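Local coordinates for protein peptidoglycan D,D-transpeptidase FtsI (Burkholderia pseudomallei, PDB 6HZI) that probably cross-links peptidoglycan stem peptides as penicillin-binding protein 3, a D,D-transpeptidase with a beta-lactamase-like fold, at residues Thr20-Ala25 with Gly34-Ile39; Val62-Ser67 with Tyr263-Arg268; Met234-Val239 with Ala283-Pro288; Pro251-Gly256 with Asp320-Leu325. One frame throughout, in Å; residues are numbered along the deposited sequence.

Contact 1 (Thr20-Ala25 with Gly34-Ile39); sequences TNLKAA and GAAMVI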
loop_
_atom_site.group_PDB
_atom_site.type_symbol
_atom_site.label_atom_id
_atom_site.label_comp_id
_atom_site.label_asym_id
_atom_site.label_seq_id
_atom_site.Cartn_x
_atom_site.Cartn_y
_atom_site.Cartn_z
ATOM N N THR A 20 -0.993 -12.079 16.741
ATOM C CA THR A 20 -2.283 -12.102 17.503
ATOM C C THR A 20 -3.321 -11.286 16.720
ATOM O O THR A 20 -4.443 -11.752 16.530
ATOM C CB THR A 20 -2.143 -11.588 18.939
ATOM O OG1 THR A 20 -1.530 -10.311 18.811
ATOM C CG2 THR A 20 -1.259 -12.456 19.808
ATOM N N ASN A 21 -2.945 -10.114 16.229
ATOM C CA ASN A 21 -3.901 -9.190 15.567
ATOM C C ASN A 21 -4.381 -9.837 14.265
ATOM O O ASN A 21 -5.552 -9.823 13.966
ATOM C CB ASN A 21 -3.233 -7.824 15.402
ATOM C CG ASN A 21 -3.290 -7.045 16.694
ATOM O OD1 ASN A 21 -4.392 -6.882 17.174
ATOM N ND2 ASN A 21 -2.180 -6.527 17.239
ATOM N N LEU A 22 -3.473 -10.377 13.484
ATOM C CA LEU A 22 -3.826 -10.879 12.149
ATOM C C LEU A 22 -4.724 -12.089 12.364
ATOM O O LEU A 22 -5.747 -12.155 11.702
ATOM C CB LEU A 22 -2.565 -11.234 11.350
ATOM C CG LEU A 22 -2.872 -11.807 9.974
ATOM C CD1 LEU A 22 -3.582 -10.779 9.107
ATOM C CD2 LEU A 22 -1.633 -12.350 9.286
ATOM N N LYS A 23 -4.344 -12.983 13.282
ATOM C CA LYS A 23 -5.055 -14.256 13.519
ATOM C C LYS A 23 -6.465 -13.930 14.018
ATOM O O LYS A 23 -7.447 -14.517 13.476
ATOM C CB LYS A 23 -4.309 -15.100 14.548
ATOM C CG LYS A 23 -4.747 -16.550 14.621
ATOM C CD LYS A 23 -3.919 -17.399 15.563
ATOM C CE LYS A 23 -4.657 -18.676 15.924
ATOM N NZ LYS A 23 -3.801 -19.666 16.617
ATOM N N ALA A 24 -6.567 -13.030 15.007
ATOM C CA ALA A 24 -7.856 -12.561 15.576
ATOM C C ALA A 24 -8.781 -12.094 14.442
ATOM O O ALA A 24 -9.963 -12.459 14.474
ATOM C CB ALA A 24 -7.649 -11.463 16.586
ATOM N N ALA A 25 -8.247 -11.329 13.481
ATOM C CA ALA A 25 -8.974 -10.767 12.321
ATOM C C ALA A 25 -9.437 -11.902 11.419
ATOM O O ALA A 25 -10.641 -11.945 11.017
ATOM C CB ALA A 25 -8.076 -9.834 11.544
ATOM N N GLY A 34 -4.798 -14.720 5.888
ATOM C CA GLY A 34 -4.318 -13.365 6.160
ATOM C C GLY A 34 -2.813 -13.288 6.058
ATOM O O GLY A 34 -2.148 -14.323 6.261
ATOM N N ALA A 35 -2.289 -12.088 5.793
ATOM C CA ALA A 35 -0.836 -11.813 5.813
ATOM C C ALA A 35 -0.635 -10.414 6.381
ATOM O O ALA A 35 -1.547 -9.549 6.224
ATOM C CB ALA A 35 -0.287 -11.974 4.427
ATOM N N ALA A 36 0.474 -10.223 7.081
ATOM C CA ALA A 36 0.852 -8.908 7.610
ATOM C C ALA A 36 2.364 -8.845 7.853
ATOM O O ALA A 36 2.986 -9.902 8.059
ATOM C CB ALA A 36 0.029 -8.636 8.840
ATOM N N MET A 37 2.931 -7.638 7.799
ATOM C CA MET A 37 4.374 -7.425 8.020
ATOM C C MET A 37 4.649 -5.966 8.399
ATOM O O MET A 37 3.842 -5.088 8.036
ATOM C CB MET A 37 5.171 -7.833 6.766
ATOM C CG MET A 37 5.079 -6.876 5.596
ATOM S SD MET A 37 5.967 -7.449 4.142
ATOM C CE MET A 37 7.668 -7.187 4.656
ATOM N N VAL A 38 5.761 -5.751 9.099
ATOM C CA VAL A 38 6.232 -4.434 9.581
ATOM C C VAL A 38 7.654 -4.290 9.112
ATOM O O VAL A 38 8.428 -5.246 9.318
ATOM C CB VAL A 38 6.137 -4.308 11.108
ATOM C CG1 VAL A 38 6.482 -2.897 11.565
ATOM C CG2 VAL A 38 4.724 -4.670 11.585
ATOM N N ILE A 39 7.938 -3.142 8.513
ATOM C CA ILE A 39 9.273 -2.705 8.021
ATOM C C ILE A 39 9.695 -1.463 8.799
ATOM O O ILE A 39 8.881 -0.504 8.925
ATOM C CB ILE A 39 9.194 -2.385 6.529
ATOM C CG1 ILE A 39 8.626 -3.582 5.762
ATOM C CG2 ILE A 39 10.559 -1.956 6.050
ATOM C CD1 ILE A 39 8.651 -3.458 4.238
#

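Contact 2 (Val62-Ser67 with Tyr263-Arg268); sequences VFEPGS and YKQVGR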
loop_
_atom_site.group_PDB
_atom_site.type_symbol
_atom_site.label_atom_id
_atom_site.label_comp_id
_atom_site.label_asym_id
_atom_site.label_seq_id
_atom_site.Cartn_x
_atom_site.Cartn_y
_atom_site.Cartn_z
ATOM N N VAL A 62 0.033 -13.516 -5.293
ATOM C CA VAL A 62 -0.000 -12.239 -6.054
ATOM C C VAL A 62 -1.455 -11.916 -6.330
ATOM O O VAL A 62 -2.222 -12.868 -6.442
ATOM C CB VAL A 62 0.785 -12.348 -7.360
ATOM C CG1 VAL A 62 2.229 -12.647 -7.041
ATOM C CG2 VAL A 62 0.167 -13.396 -8.289
ATOM N N PHE A 63 -1.785 -10.627 -6.409
ATOM C CA PHE A 63 -3.162 -10.117 -6.600
ATOM C C PHE A 63 -3.100 -8.744 -7.253
ATOM O O PHE A 63 -2.021 -8.096 -7.299
ATOM C CB PHE A 63 -3.911 -9.981 -5.277
ATOM C CG PHE A 63 -3.140 -9.325 -4.159
ATOM C CD1 PHE A 63 -2.286 -10.067 -3.339
ATOM C CD2 PHE A 63 -3.337 -7.981 -3.859
ATOM C CE1 PHE A 63 -1.611 -9.459 -2.288
ATOM C CE2 PHE A 63 -2.687 -7.394 -2.785
ATOM C CZ PHE A 63 -1.811 -8.126 -2.022
ATOM N N GLU A 64 -4.259 -8.289 -7.703
ATOM C CA GLU A 64 -4.414 -6.919 -8.220
ATOM C C GLU A 64 -4.442 -5.977 -7.023
ATOM O O GLU A 64 -5.227 -6.140 -6.083
ATOM C CB GLU A 64 -5.651 -6.922 -9.095
ATOM C CG GLU A 64 -5.465 -7.784 -10.324
ATOM C CD GLU A 64 -6.650 -7.635 -11.251
ATOM O OE1 GLU A 64 -7.787 -8.015 -10.815
ATOM O OE2 GLU A 64 -6.443 -7.035 -12.348
ATOM N N PRO A 65 -3.484 -5.043 -6.953
ATOM C CA PRO A 65 -3.345 -4.181 -5.774
ATOM C C PRO A 65 -4.493 -3.163 -5.634
ATOM O O PRO A 65 -4.760 -2.698 -4.527
ATOM C CB PRO A 65 -2.016 -3.475 -6.047
ATOM C CG PRO A 65 -1.892 -3.500 -7.574
ATOM C CD PRO A 65 -2.439 -4.851 -7.963
ATOM N N GLY A 66 -5.166 -2.823 -6.749
ATOM C CA GLY A 66 -6.315 -1.908 -6.715
ATOM C C GLY A 66 -5.890 -0.528 -6.248
ATOM O O GLY A 66 -4.827 -0.069 -6.615
ATOM N N SER A 67 -6.679 0.095 -5.389
ATOM C CA SER A 67 -6.525 1.522 -5.014
ATOM C C SER A 67 -5.194 1.788 -4.282
ATOM O O SER A 67 -4.820 2.941 -4.137
ATOM C CB SER A 67 -7.720 1.922 -4.201
ATOM O OG SER A 67 -8.813 2.094 -5.058
ATOM N N TYR A 263 -10.855 -8.673 -6.339
ATOM C CA TYR A 263 -11.991 -9.620 -6.457
ATOM C C TYR A 263 -11.481 -10.847 -7.187
ATOM O O TYR A 263 -10.532 -10.623 -7.958
ATOM C CB TYR A 263 -13.154 -8.963 -7.192
ATOM C CG TYR A 263 -13.683 -7.732 -6.506
ATOM C CD1 TYR A 263 -14.671 -7.813 -5.527
ATOM C CD2 TYR A 263 -13.190 -6.487 -6.864
ATOM C CE1 TYR A 263 -15.164 -6.668 -4.924
ATOM C CE2 TYR A 263 -13.666 -5.335 -6.270
ATOM C CZ TYR A 263 -14.639 -5.433 -5.299
ATOM O OH TYR A 263 -15.046 -4.268 -4.736
ATOM N N LYS A 264 -12.039 -12.042 -6.926
ATOM C CA LYS A 264 -11.643 -13.292 -7.634
ATOM C C LYS A 264 -11.892 -13.094 -9.124
ATOM O O LYS A 264 -13.043 -12.767 -9.476
ATOM C CB LYS A 264 -12.433 -14.522 -7.194
ATOM C CG LYS A 264 -12.053 -15.062 -5.829
ATOM C CD LYS A 264 -12.793 -16.328 -5.472
ATOM C CE LYS A 264 -12.581 -16.675 -4.019
ATOM N NZ LYS A 264 -13.297 -17.904 -3.598
ATOM N N GLN A 265 -10.839 -13.237 -9.935
ATOM C CA GLN A 265 -10.926 -13.250 -11.418
ATOM C C GLN A 265 -11.784 -14.476 -11.797
ATOM O O GLN A 265 -11.887 -15.417 -10.977
ATOM C CB GLN A 265 -9.516 -13.145 -12.030
ATOM C CG GLN A 265 -8.861 -11.774 -11.815
ATOM C CD GLN A 265 -7.542 -11.595 -12.534
ATOM O OE1 GLN A 265 -6.899 -12.558 -12.934
ATOM N NE2 GLN A 265 -7.137 -10.352 -12.728
ATOM N N VAL A 266 -12.500 -14.398 -12.923
ATOM C CA VAL A 266 -13.269 -15.523 -13.546
ATOM C C VAL A 266 -12.896 -15.546 -15.045
ATOM O O VAL A 266 -13.818 -15.616 -15.879
ATOM C CB VAL A 266 -14.791 -15.382 -13.275
ATOM C CG1 VAL A 266 -15.635 -16.419 -14.009
ATOM C CG2 VAL A 266 -15.113 -15.420 -11.778
ATOM N N GLY A 267 -11.591 -15.448 -15.363
ATOM C CA GLY A 267 -11.038 -15.296 -16.728
ATOM C C GLY A 267 -11.193 -13.880 -17.283
ATOM O O GLY A 267 -10.170 -13.303 -17.680
ATOM N N ARG A 268 -12.426 -13.350 -17.342
ATOM C CA ARG A 268 -12.774 -12.008 -17.901
ATOM C C ARG A 268 -13.595 -11.180 -16.899
ATOM O O ARG A 268 -13.504 -9.947 -17.006
ATOM C CB ARG A 268 -13.535 -12.165 -19.224
ATOM C CG ARG A 268 -12.673 -12.726 -20.345
ATOM C CD ARG A 268 -13.440 -13.046 -21.610
ATOM N NE ARG A 268 -12.564 -13.682 -22.583
ATOM C CZ ARG A 268 -12.926 -14.037 -23.808
ATOM N NH1 ARG A 268 -14.160 -13.817 -24.222
ATOM N NH2 ARG A 268 -12.054 -14.606 -24.621
#

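Contact 3 (Met234-Val239 with Ala283-Pro288); sequences MLESVV and APMPNP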
loop_
_atom_site.group_PDB
_atom_site.type_symbol
_atom_site.label_atom_id
_atom_site.label_comp_id
_atom_site.label_asym_id
_atom_site.label_seq_id
_atom_site.Cartn_x
_atom_site.Cartn_y
_atom_site.Cartn_z
ATOM N N MET A 234 -1.042 13.430 1.956
ATOM C CA MET A 234 -2.236 12.830 1.346
ATOM C C MET A 234 -2.584 11.494 2.034
ATOM O O MET A 234 -3.780 11.237 2.225
ATOM C CB MET A 234 -2.008 12.620 -0.155
ATOM C CG MET A 234 -1.881 13.898 -0.939
ATOM S SD MET A 234 -1.307 13.513 -2.639
ATOM C CE MET A 234 -0.890 15.160 -3.228
ATOM N N LEU A 235 -1.621 10.617 2.354
ATOM C CA LEU A 235 -1.985 9.315 2.995
ATOM C C LEU A 235 -2.653 9.592 4.346
ATOM O O LEU A 235 -3.607 8.880 4.722
ATOM C CB LEU A 235 -0.758 8.409 3.161
ATOM C CG LEU A 235 -0.153 7.909 1.841
ATOM C CD1 LEU A 235 1.167 7.188 2.075
ATOM C CD2 LEU A 235 -1.130 7.044 1.044
ATOM N N GLU A 236 -2.181 10.603 5.060
ATOM C CA GLU A 236 -2.788 11.033 6.347
ATOM C C GLU A 236 -4.243 11.474 6.098
ATOM O O GLU A 236 -5.157 11.058 6.867
ATOM C CB GLU A 236 -1.911 12.085 6.997
ATOM C CG GLU A 236 -2.438 12.463 8.365
ATOM C CD GLU A 236 -1.430 13.210 9.230
ATOM O OE1 GLU A 236 -1.731 13.360 10.452
ATOM O OE2 GLU A 236 -0.316 13.607 8.676
ATOM N N SER A 237 -4.515 12.155 4.993
ATOM C CA SER A 237 -5.885 12.659 4.760
ATOM C C SER A 237 -6.851 11.474 4.617
ATOM O O SER A 237 -8.053 11.630 4.970
ATOM C CB SER A 237 -5.929 13.602 3.608
ATOM O OG SER A 237 -5.775 12.931 2.348
ATOM N N VAL A 238 -6.373 10.312 4.165
ATOM C CA VAL A 238 -7.234 9.099 3.929
ATOM C C VAL A 238 -7.910 8.635 5.231
ATOM O O VAL A 238 -9.030 8.064 5.153
ATOM C CB VAL A 238 -6.402 7.942 3.351
ATOM C CG1 VAL A 238 -7.146 6.618 3.431
ATOM C CG2 VAL A 238 -5.951 8.233 1.928
ATOM N N VAL A 239 -7.219 8.798 6.364
ATOM C CA VAL A 239 -7.630 8.221 7.662
ATOM C C VAL A 239 -8.219 9.328 8.522
ATOM O O VAL A 239 -8.214 9.194 9.721
ATOM C CB VAL A 239 -6.446 7.507 8.313
ATOM C CG1 VAL A 239 -6.850 6.812 9.599
ATOM C CG2 VAL A 239 -5.863 6.485 7.352
ATOM N N ALA A 283 3.542 5.091 9.972
ATOM C CA ALA A 283 3.265 5.850 11.209
ATOM C C ALA A 283 4.587 5.990 11.933
ATOM O O ALA A 283 5.487 5.199 11.661
ATOM C CB ALA A 283 2.249 5.157 12.077
ATOM N N PRO A 284 4.737 7.011 12.815
ATOM C CA PRO A 284 3.773 8.114 12.908
ATOM C C PRO A 284 4.093 9.156 11.826
ATOM O O PRO A 284 5.246 9.264 11.463
ATOM C CB PRO A 284 3.975 8.643 14.336
ATOM C CG PRO A 284 5.388 8.285 14.715
ATOM C CD PRO A 284 5.811 7.137 13.812
ATOM N N MET A 285 3.094 9.863 11.295
ATOM C CA MET A 285 3.340 11.005 10.347
ATOM C C MET A 285 3.759 12.266 11.120
ATOM O O MET A 285 3.371 12.466 12.267
ATOM C CB MET A 285 2.071 11.296 9.532
ATOM C CG MET A 285 1.620 10.128 8.667
ATOM S SD MET A 285 2.800 9.784 7.331
ATOM C CE MET A 285 1.655 8.984 6.205
ATOM N N PRO A 286 4.500 13.218 10.528
ATOM C CA PRO A 286 4.894 13.163 9.112
ATOM C C PRO A 286 6.177 12.372 8.792
ATOM O O PRO A 286 6.459 12.227 7.633
ATOM C CB PRO A 286 5.189 14.647 8.802
ATOM C CG PRO A 286 5.746 15.207 10.129
ATOM C CD PRO A 286 4.968 14.450 11.205
ATOM N N ASN A 287 6.934 11.911 9.792
ATOM C CA ASN A 287 8.201 11.160 9.582
ATOM C C ASN A 287 8.071 9.745 10.128
ATOM O O ASN A 287 8.299 9.490 11.306
ATOM C CB ASN A 287 9.382 11.819 10.278
ATOM C CG ASN A 287 9.484 13.292 9.953
ATOM O OD1 ASN A 287 9.788 13.664 8.818
ATOM N ND2 ASN A 287 9.238 14.120 10.959
ATOM N N PRO A 288 7.668 8.775 9.294
ATOM C CA PRO A 288 7.310 7.467 9.816
ATOM C C PRO A 288 8.512 6.636 10.295
ATOM O O PRO A 288 9.589 6.746 9.787
ATOM C CB PRO A 288 6.584 6.828 8.629
ATOM C CG PRO A 288 7.211 7.494 7.405
ATOM C CD PRO A 288 7.450 8.923 7.850
#

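Contact 4 (Pro251-Gly256 with Asp320-Leu325); sequences PGYRVG and DTLRAL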
loop_
_atom_site.group_PDB
_atom_site.type_symbol
_atom_site.label_atom_id
_atom_site.label_comp_id
_atom_site.label_asym_id
_atom_site.label_seq_id
_atom_site.Cartn_x
_atom_site.Cartn_y
_atom_site.Cartn_z
ATOM N N PRO A 251 -5.608 5.629 17.726
ATOM C CA PRO A 251 -5.702 6.543 18.863
ATOM C C PRO A 251 -4.281 6.894 19.310
ATOM O O PRO A 251 -3.474 6.001 19.541
ATOM C CB PRO A 251 -6.510 5.729 19.892
ATOM C CG PRO A 251 -7.329 4.706 19.056
ATOM C CD PRO A 251 -6.427 4.398 17.871
ATOM N N GLY A 252 -3.977 8.179 19.334
ATOM C CA GLY A 252 -2.748 8.690 19.957
ATOM C C GLY A 252 -1.703 9.046 18.927
ATOM O O GLY A 252 -0.740 9.777 19.301
ATOM N N TYR A 253 -1.832 8.516 17.699
ATOM C CA TYR A 253 -0.802 8.688 16.641
ATOM C C TYR A 253 -1.425 9.179 15.333
ATOM O O TYR A 253 -2.555 8.813 14.923
ATOM C CB TYR A 253 -0.030 7.397 16.380
ATOM C CG TYR A 253 0.683 6.819 17.574
ATOM C CD1 TYR A 253 1.976 7.200 17.899
ATOM C CD2 TYR A 253 0.071 5.851 18.352
ATOM C CE1 TYR A 253 2.630 6.666 18.996
ATOM C CE2 TYR A 253 0.712 5.297 19.448
ATOM C CZ TYR A 253 1.984 5.722 19.786
ATOM O OH TYR A 253 2.573 5.144 20.879
ATOM N N ARG A 254 -0.672 10.048 14.688
ATOM C CA ARG A 254 -0.885 10.392 13.265
ATOM C C ARG A 254 -0.369 9.229 12.398
ATOM O O ARG A 254 0.830 8.829 12.516
ATOM C CB ARG A 254 -0.176 11.714 12.954
ATOM C CG ARG A 254 -0.761 12.904 13.700
ATOM C CD ARG A 254 0.084 14.147 13.505
ATOM N NE ARG A 254 0.146 14.489 12.107
ATOM C CZ ARG A 254 0.991 15.372 11.622
ATOM N NH1 ARG A 254 1.753 16.055 12.442
ATOM N NH2 ARG A 254 1.086 15.590 10.325
ATOM N N VAL A 255 -1.251 8.726 11.553
ATOM C CA VAL A 255 -0.986 7.623 10.604
ATOM C C VAL A 255 -1.540 7.995 9.223
ATOM O O VAL A 255 -2.372 8.895 9.113
ATOM C CB VAL A 255 -1.656 6.336 11.097
ATOM C CG1 VAL A 255 -1.270 6.015 12.525
ATOM C CG2 VAL A 255 -3.168 6.360 10.944
ATOM N N GLY A 256 -1.118 7.264 8.200
ATOM C CA GLY A 256 -1.582 7.451 6.830
ATOM C C GLY A 256 -1.444 6.133 6.119
ATOM O O GLY A 256 -0.549 5.363 6.477
ATOM N N ASP A 320 0.000 -1.107 18.734
ATOM C CA ASP A 320 0.724 -2.035 19.646
ATOM C C ASP A 320 2.214 -1.875 19.341
ATOM O O ASP A 320 3.017 -1.825 20.268
ATOM C CB ASP A 320 0.211 -3.481 19.542
ATOM C CG ASP A 320 -1.198 -3.667 20.086
ATOM O OD1 ASP A 320 -1.618 -2.825 20.903
ATOM O OD2 ASP A 320 -1.887 -4.637 19.670
ATOM N N THR A 321 2.574 -1.804 18.061
ATOM C CA THR A 321 4.003 -1.838 17.664
ATOM C C THR A 321 4.691 -0.556 18.139
ATOM O O THR A 321 5.871 -0.607 18.572
ATOM C CB THR A 321 4.176 -1.988 16.150
ATOM O OG1 THR A 321 3.689 -3.256 15.708
ATOM C CG2 THR A 321 5.628 -1.872 15.777
ATOM N N LEU A 322 4.015 0.581 17.969
ATOM C CA LEU A 322 4.611 1.890 18.309
ATOM C C LEU A 322 4.742 1.947 19.836
ATOM O O LEU A 322 5.843 2.316 20.302
ATOM C CB LEU A 322 3.733 3.024 17.766
ATOM C CG LEU A 322 3.838 3.303 16.265
ATOM C CD1 LEU A 322 2.881 4.420 15.873
ATOM C CD2 LEU A 322 5.263 3.681 15.865
ATOM N N ARG A 323 3.709 1.536 20.589
ATOM C CA ARG A 323 3.858 1.392 22.080
ATOM C C ARG A 323 5.069 0.511 22.439
ATOM O O ARG A 323 6.001 1.049 23.069
ATOM C CB ARG A 323 2.548 0.922 22.693
ATOM C CG ARG A 323 1.533 2.055 22.685
ATOM C CD ARG A 323 0.359 1.624 23.510
ATOM N NE ARG A 323 -0.519 0.744 22.753
ATOM C CZ ARG A 323 -1.402 1.172 21.868
ATOM N NH1 ARG A 323 -1.481 2.473 21.622
ATOM N NH2 ARG A 323 -2.178 0.301 21.230
ATOM N N ALA A 324 5.146 -0.710 21.886
ATOM C CA ALA A 324 6.279 -1.670 22.003
ATOM C C ALA A 324 7.638 -1.045 21.664
ATOM O O ALA A 324 8.605 -1.508 22.210
ATOM C CB ALA A 324 6.018 -2.863 21.135
ATOM N N LEU A 325 7.706 -0.019 20.822
ATOM C CA LEU A 325 8.956 0.690 20.447
ATOM C C LEU A 325 9.175 1.928 21.341
ATOM O O LEU A 325 10.130 2.702 21.076
ATOM C CB LEU A 325 8.804 1.077 18.973
ATOM C CG LEU A 325 8.966 -0.072 17.980
ATOM C CD1 LEU A 325 8.701 0.390 16.564
ATOM C CD2 LEU A 325 10.349 -0.690 18.069
#

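Contact 1 (Thr20-Ala25 with Gly34-Ile39)
Leu22 meets the strand Gly34-Ile39 from the helix Thr20-Ala25, an alpha-on-beta contact of the penicillin-binding transpeptidase fold in which the helix 12-28 lies over the central antiparallel sheet. The two segment axes run nearly antiparallel, at 159°, and approach to 8.4 Å. One side chain does the work. Leu22 has CG anti to its own backbone nitrogen (chi1 178°), which sends both methyls down onto the strand backbone. CD2 rests on the Gly34-Ala35 peptide, 3.6 Å from Gly34 C, and CD1 lies 3.7 Å from Ala35 O. Leu22 thus packs directly on the backbone at Gly34, which has no side chain. Ala35 turns its methyl away from the helix, whereas Ala36 turns its own toward it. The strand bonds on through its backbone to Tyr52 and Val50 on one neighbouring strand and to Ser295 on another, so the leucine packs against an interior strand of the sheet; it also touches Val50. Beyond the peptide, the remaining side-chain touch is between two methyls, Leu22 CD2 and Ala36 CB, 4.1 Å apart.

Contact 2 (Val62-Ser67 with Tyr263-Arg268)
The backbones of Val62-Ser67 and Tyr263-Arg268 stay well apart, their nearest alpha carbons, those of Glu64 and Tyr263, being 8.2 Å from each other, and two long side chains, Glu64 and Gln265, bridge the interval. In each, CG stands anti to the carbonyl carbon and the chain runs on extended, with chi2 of -173° in Glu64 and -174° in Gln265, which carries the amide over to the carboxylate. Gln265 NE2 lies over the face of the Glu64 carboxylate, 3.1 Å from both CD and OE1 of Glu64. It is 3.4 Å from Glu64 OE2, at an angle too poor for a hydrogen bond. The two flat groups are turned steeply, their planes 76° apart. Clear hydrogen bonds to the carboxylate come from Tyr270 OH, to OE1, and from Gly182 N, to OE2, fixing the rotation of a group that is buried, while the glutamine is exposed. Ser67, at the end of the first segment, bonds through OG to Lys70 and Ser121, consistent with the SxxK serine of this family. In the fold, Phe63 pairs through its backbone with Val185 and packs on Leu190 of helix 187-198, while the Tyr263 part of strand 256-266 lies between strands 269-271 and 274-283, with Gln265 touching Tyr270.

Contact 3 (Met234-Val239 with Ala283-Pro288)
A bend at chi2 (-67°) folds the Met285 chain back, while Glu236, with CG anti to the backbone nitrogen (chi1 -175°), stretches out fully; together these torsions lay methionine and glutamate side by side, each pointing back toward the other's backbone. The contact joins the last turn of helix 225-238 to the turn linking strands 274-283 and 290-297 of the transpeptidase sheet, with the alpha carbons of Glu236 and Met285 7.3 Å apart. Two parts of the methionine are used. Its CB lies beside the carboxylate, 3.4 Å from Glu236 OE2, and its terminal methyl CE continues to the helix, where it meets Leu235. The carboxylate is held mainly by Arg254, whose NE forms a salt bridge with Glu236 OE1, so the methionine flanks an already paired charge. Cis peptide bonds precede both Pro284 and Pro286, on either side of Met285 in sequence, and Pro286 O accepts a hydrogen bond from Arg232 of the same helix. Near the helix end, Ser237 OG donates to Met234 O at 2.6 Å, a bond from the side chain back to the preceding turn. Leu235 also packs on Tyr194 and Ile197 of helix 187-198, and its CB meets Met285 CE at 3.9 Å.

Contact 4 (Pro251-Gly256 with Asp320-Leu325)
The Tyr253 ring carries Leu322 over one face and has Arg323 NH1 at its edge, near the ring plane. This is a CH-pi contact between the loop leading into strand 256-266 and the C-terminal helix 310-324 of the transpeptidase fold. Leu322 CD1 sits 3.7 Å from the ring centroid, 17° off the normal, offset toward Tyr253 CD1. The tyrosine and leucine chains lie head to tail alongside one another, so Leu322 CB comes to the far end of the ring, 3.8 Å from Tyr253 CZ. The guanidinium plane of Arg323 is inclined 42° to the ring. Bending of the arginine at chi3 (-80°) brings NH1 near Tyr253 CE2, at 4.2 Å, while NH2 turns back within the helix to Asp320. That salt bridge, Arg323 NH2 to Asp320 OD1 at 3.2 Å, reaches the carboxylate on its anti side and well out of its plane. Asp320 OD2 is bonded in turn to Asn21. The phenol is satisfied beyond the helix end, with a hydrogen bond between Tyr253 OH and Val327 O, and the hydroxyl oxygen also lies 3.7 Å from Arg323 CG.

Overall arrangement
Contacts 3 and 4 adjoin, their centres 11 Å apart, and are joined by the salt bridge from Arg254 NE to Glu236 OE1 at 2.7 Å and by a probable hydrogen bond between Met285 N and Arg254 O. Contact 4 also meets contact 1, centres 15 Å apart, through Asn21 ND2 and Asp320 OD2, tying the N-terminal and C-terminal helices together. Contact 2 lies away from this chain of contacts, about 27 Å between centres from contact 3 and 31 Å from contact 4, across the middle of the domain. It holds Ser67, probably the active-site serine; Leu235 of contact 3 also touches residues of that SxxK pattern.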